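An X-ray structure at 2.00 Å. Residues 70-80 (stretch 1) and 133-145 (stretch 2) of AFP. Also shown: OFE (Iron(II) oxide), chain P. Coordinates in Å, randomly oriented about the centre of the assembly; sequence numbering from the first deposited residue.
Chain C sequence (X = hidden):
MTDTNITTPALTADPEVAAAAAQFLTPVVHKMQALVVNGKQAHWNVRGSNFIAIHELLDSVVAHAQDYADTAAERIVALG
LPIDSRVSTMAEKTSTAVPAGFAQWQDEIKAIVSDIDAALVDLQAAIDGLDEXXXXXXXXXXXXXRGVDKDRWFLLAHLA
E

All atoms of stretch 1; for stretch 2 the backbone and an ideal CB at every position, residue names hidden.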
# COMPACT_ATOMS: atom_id res chain seq x y z
N ASP C 70 5.50 21.13 15.25
CA ASP C 70 5.33 21.65 13.87
C ASP C 70 4.04 22.36 13.59
O ASP C 70 4.06 23.35 12.90
CB ASP C 70 5.32 20.58 12.82
CG ASP C 70 6.66 20.33 12.31
OD1 ASP C 70 7.27 19.56 13.13
OD2 ASP C 70 7.08 20.91 11.19
N THR C 71 2.93 21.79 14.06
CA THR C 71 1.62 22.45 13.86
C THR C 71 1.57 23.81 14.61
O THR C 71 0.96 24.76 14.13
CB THR C 71 0.51 21.56 14.42
OG1 THR C 71 0.62 20.27 13.80
CG2 THR C 71 -0.85 22.11 14.03
N ALA C 72 2.16 23.86 15.80
CA ALA C 72 2.08 25.10 16.58
C ALA C 72 3.00 26.10 15.88
O ALA C 72 2.61 27.26 15.64
CB ALA C 72 2.48 24.87 18.07
N ALA C 73 4.19 25.65 15.47
CA ALA C 73 5.19 26.56 14.87
C ALA C 73 4.62 27.15 13.59
O ALA C 73 4.76 28.36 13.30
CB ALA C 73 6.53 25.81 14.60
N GLU C 74 3.96 26.30 12.83
CA GLU C 74 3.60 26.74 11.49
C GLU C 74 2.39 27.61 11.54
O GLU C 74 2.18 28.45 10.68
CB GLU C 74 3.42 25.53 10.55
CG GLU C 74 4.83 24.84 10.37
CD GLU C 74 4.87 23.78 9.28
OE1 GLU C 74 3.79 23.32 8.78
OE2 GLU C 74 6.01 23.40 8.90
N ARG C 75 1.57 27.37 12.53
CA ARG C 75 0.48 28.31 12.81
C ARG C 75 1.06 29.71 13.14
O ARG C 75 0.53 30.72 12.62
CB ARG C 75 -0.42 27.79 13.97
CG ARG C 75 -1.55 28.77 14.38
CD ARG C 75 -2.55 28.83 13.25
NE ARG C 75 -3.46 29.92 13.43
CZ ARG C 75 -4.22 30.44 12.47
NH1 ARG C 75 -4.19 29.95 11.19
NH2 ARG C 75 -4.98 31.46 12.80
N ILE C 76 2.12 29.80 13.97
CA ILE C 76 2.75 31.13 14.26
C ILE C 76 3.32 31.79 13.00
O ILE C 76 3.12 32.98 12.73
CB ILE C 76 3.88 31.01 15.30
CG1 ILE C 76 3.30 30.65 16.69
CG2 ILE C 76 4.68 32.35 15.38
CD1 ILE C 76 4.33 30.02 17.61
N VAL C 77 3.99 30.98 12.19
CA VAL C 77 4.63 31.49 11.00
C VAL C 77 3.59 31.91 9.96
O VAL C 77 3.75 32.97 9.34
CB VAL C 77 5.67 30.51 10.44
CG1 VAL C 77 6.27 31.09 9.05
CG2 VAL C 77 6.86 30.35 11.54
N ALA C 78 2.50 31.13 9.84
CA ALA C 78 1.42 31.41 8.89
C ALA C 78 0.76 32.74 9.16
O ALA C 78 0.19 33.33 8.24
CB ALA C 78 0.31 30.27 8.92
N LEU C 79 0.78 33.17 10.42
CA LEU C 79 0.21 34.47 10.85
C LEU C 79 1.21 35.58 10.62
O LEU C 79 0.94 36.76 10.92
CB LEU C 79 -0.21 34.44 12.32
CG LEU C 79 -1.43 33.53 12.58
CD1 LEU C 79 -1.75 33.45 14.05
CD2 LEU C 79 -2.66 34.02 11.80
N GLY C 80 2.36 35.20 10.09
CA GLY C 80 3.33 36.20 9.66
C GLY C 80 4.41 36.53 10.70
O GLY C 80 5.14 37.41 10.46
N UNK C 133 -9.62 35.98 21.25
CA UNK C 133 -8.76 36.66 20.30
C UNK C 133 -8.61 36.01 18.90
O UNK C 133 -8.67 36.73 17.87
CB UNK C 133 -7.37 36.79 20.93
N UNK C 134 -8.40 34.68 18.85
CA UNK C 134 -8.28 33.97 17.60
C UNK C 134 -8.68 32.51 17.81
O UNK C 134 -7.90 31.70 18.27
CB UNK C 134 -6.86 34.08 17.05
N UNK C 135 -9.90 32.21 17.42
CA UNK C 135 -10.48 30.86 17.50
C UNK C 135 -9.74 29.83 16.65
O UNK C 135 -9.70 28.64 17.01
CB UNK C 135 -11.95 30.90 17.07
N UNK C 136 -9.17 30.25 15.53
CA UNK C 136 -8.41 29.34 14.69
C UNK C 136 -7.14 28.88 15.40
O UNK C 136 -6.83 27.69 15.39
CB UNK C 136 -8.06 30.01 13.36
N UNK C 137 -6.42 29.78 16.06
CA UNK C 137 -5.22 29.35 16.80
C UNK C 137 -5.61 28.55 18.03
O UNK C 137 -4.83 27.69 18.50
CB UNK C 137 -4.37 30.56 17.21
N UNK C 138 -6.77 28.91 18.61
CA UNK C 138 -7.25 28.24 19.82
C UNK C 138 -7.45 26.77 19.49
O UNK C 138 -7.09 25.88 20.25
CB UNK C 138 -8.54 28.87 20.34
N UNK C 139 -8.02 26.52 18.31
CA UNK C 139 -8.26 25.17 17.82
C UNK C 139 -6.96 24.35 17.70
O UNK C 139 -6.94 23.12 17.96
CB UNK C 139 -8.96 25.23 16.46
N UNK C 140 -5.87 25.00 17.33
CA UNK C 140 -4.59 24.31 17.26
C UNK C 140 -4.25 23.85 18.68
O UNK C 140 -3.78 22.70 18.87
CB UNK C 140 -3.50 25.21 16.68
N UNK C 141 -4.46 24.74 19.66
CA UNK C 141 -4.09 24.43 21.07
C UNK C 141 -4.98 23.32 21.57
O UNK C 141 -4.52 22.38 22.21
CB UNK C 141 -4.22 25.66 21.97
N UNK C 142 -6.26 23.40 21.23
CA UNK C 142 -7.20 22.34 21.59
C UNK C 142 -6.81 20.98 21.01
O UNK C 142 -6.81 19.95 21.72
CB UNK C 142 -8.61 22.71 21.12
N UNK C 143 -6.50 20.96 19.71
CA UNK C 143 -6.14 19.71 19.05
C UNK C 143 -4.85 19.11 19.72
O UNK C 143 -4.80 17.92 20.02
CB UNK C 143 -5.92 19.95 17.56
N UNK C 144 -3.83 19.91 19.96
CA UNK C 144 -2.64 19.37 20.61
C UNK C 144 -2.95 18.88 22.09
O UNK C 144 -2.48 17.80 22.52
CB UNK C 144 -1.55 20.44 20.62
N UNK C 145 -3.73 19.67 22.86
CA UNK C 145 -4.16 19.19 24.20
C UNK C 145 -4.88 17.80 24.22
O UNK C 145 -4.63 16.97 25.10
CB UNK C 145 -5.10 20.23 24.81
FE OFE P . 6.53 21.29 8.71
O OFE P . 7.13 19.22 8.91

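The two helices run antiparallel, their axes 172° apart and 10.2 Å at closest approach, so the start of the second faces the end of the first. Arg75 dominates what stretch 1 offers: its side chain, bent at chi2 (p), carries the guanidinium across to the first turn of the partner.

Position 133 lies ahead of the helix with no atom of stretch 1 within reach of its CB, so the contact leaves the choice wide. It is Val133.

Position 134 sits right before the helix with extended backbone angles, the N-cap place, where Asp, Asn, Ser or Thr can take up free amide groups. Its CB also points toward stretch 1, with the ideal CB 5.3 Å from Arg75 NH2, which favours an acid. Asp134 serves both needs. Its OD1 accepts a weak capping bond from the backbone N of 136, 3.2 Å away, while its OD2 takes a salt-bridged hydrogen bond from Arg75 NH2 at 3.1 Å. A water joins the pair as well, donating to Asp134 OD1 (3.0 Å) and accepting weakly from Arg75 NH2 (2.8 Å).

Position 135 turns its CB away, and stretch 1 sets no demand. Leu135 is found.

At 136 the CB points toward stretch 1, its ideal place only 3.5 Å from Arg75 NH2. A compact residue such as Ala, Ser, Thr or Val is plausible. Thr136 places its CB over one face of the guanidinium, 3.6 Å from Arg75 NH2, a packing role that leaves the polar edge to other partners.

Position 137 looks sideways, yet its ideal CB is 3.9 Å from Arg75 NE and 5.0 Å from Leu79 CD1. A short acceptor suits that donor: Ser or Thr, perhaps Asn or Asp. Ser137 (chi1 m) receives Arg75 NE on OG at 3.0 Å, nearly straight at 173°. The same Ser137 OG donates to Asp134 OD2 over a very short 2.3 Å, linking the two acceptors at the guanidinium edge, and it also touches Leu79 CD1 at 3.6 Å.

Positions 138 and 139 are out of reach and could be many things; they are Gln138 and Asp139.

At 140 the CB points toward stretch 1, facing the aliphatic part of Arg75 and the methyl of Thr71, so Val, Ile, Leu or Ala would fit. Val140 (chi1 t) puts CG1 3.9 Å from Thr71 CG2 and CG2 4.0 Å from Arg75 CG, packing between the two side chains.

Position 141 points away, and 142 is out of reach; Ala141 and Ile142 occupy them.

At 143 the CB points toward stretch 1 but lies too far for a small side chain to touch it, so a longer one, polar or apolar, could reach. Glu143 brings OE2 within 4.0 Å of Thr71 CG2, a peripheral contact.

Position 144 also points toward stretch 1, across a gap with Ala72 beyond. Leu, Ile or Met could span it. Ile144 extends CD1 to 4.0 Å from Ala72 CB.

Position 145 is out of reach and unconstrained here; it is Lys145.

Stretch 2 (133-145) VDLTSQDVAIEIK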
# COMPACT_ATOMS: atom_id res chain seq x y z
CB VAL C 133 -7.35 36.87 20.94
CG1 VAL C 133 -6.45 37.68 20.05
CG2 VAL C 133 -7.51 37.54 22.34
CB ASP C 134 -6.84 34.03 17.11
CG ASP C 134 -6.61 33.22 15.77
OD1 ASP C 134 -7.59 32.98 14.97
OD2 ASP C 134 -5.42 32.86 15.52
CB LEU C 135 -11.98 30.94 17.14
CG LEU C 135 -12.78 31.68 18.25
CD1 LEU C 135 -14.33 31.75 18.04
CD2 LEU C 135 -12.50 31.04 19.60
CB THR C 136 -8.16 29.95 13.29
OG1 THR C 136 -9.42 30.31 12.74
CG2 THR C 136 -7.49 28.95 12.31
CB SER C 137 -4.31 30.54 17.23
OG SER C 137 -3.84 31.28 16.09
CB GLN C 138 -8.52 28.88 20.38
CG GLN C 138 -9.05 28.14 21.60
CD GLN C 138 -10.46 28.55 21.99
OE1 GLN C 138 -11.35 28.45 21.20
NE2 GLN C 138 -10.64 29.01 23.22
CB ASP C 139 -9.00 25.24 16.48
CG ASP C 139 -9.41 23.86 15.95
OD1 ASP C 139 -10.38 23.26 16.52
OD2 ASP C 139 -8.80 23.38 14.95
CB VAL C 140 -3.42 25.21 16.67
CG1 VAL C 140 -2.11 24.50 16.84
CG2 VAL C 140 -3.63 25.41 15.16
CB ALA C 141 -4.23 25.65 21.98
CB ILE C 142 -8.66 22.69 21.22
CG1 ILE C 142 -9.22 23.70 22.24
CG2 ILE C 142 -9.49 21.42 21.32
CD1 ILE C 142 -10.49 24.48 21.75
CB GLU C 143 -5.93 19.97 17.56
CG GLU C 143 -5.26 18.80 16.77
CD GLU C 143 -4.85 19.28 15.37
OE1 GLU C 143 -5.76 19.58 14.58
OE2 GLU C 143 -3.63 19.41 15.09
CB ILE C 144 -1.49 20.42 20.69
CG1 ILE C 144 -0.95 20.80 19.28
CG2 ILE C 144 -0.34 19.86 21.59
CD1 ILE C 144 -0.18 22.15 19.25
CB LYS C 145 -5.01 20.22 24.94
CG LYS C 145 -5.00 19.91 26.43
CD LYS C 145 -5.77 20.98 27.24
CE LYS C 145 -5.64 20.77 28.80
NZ LYS C 145 -6.18 19.47 29.22
O HOH W 1 -6.66 33.66 12.23
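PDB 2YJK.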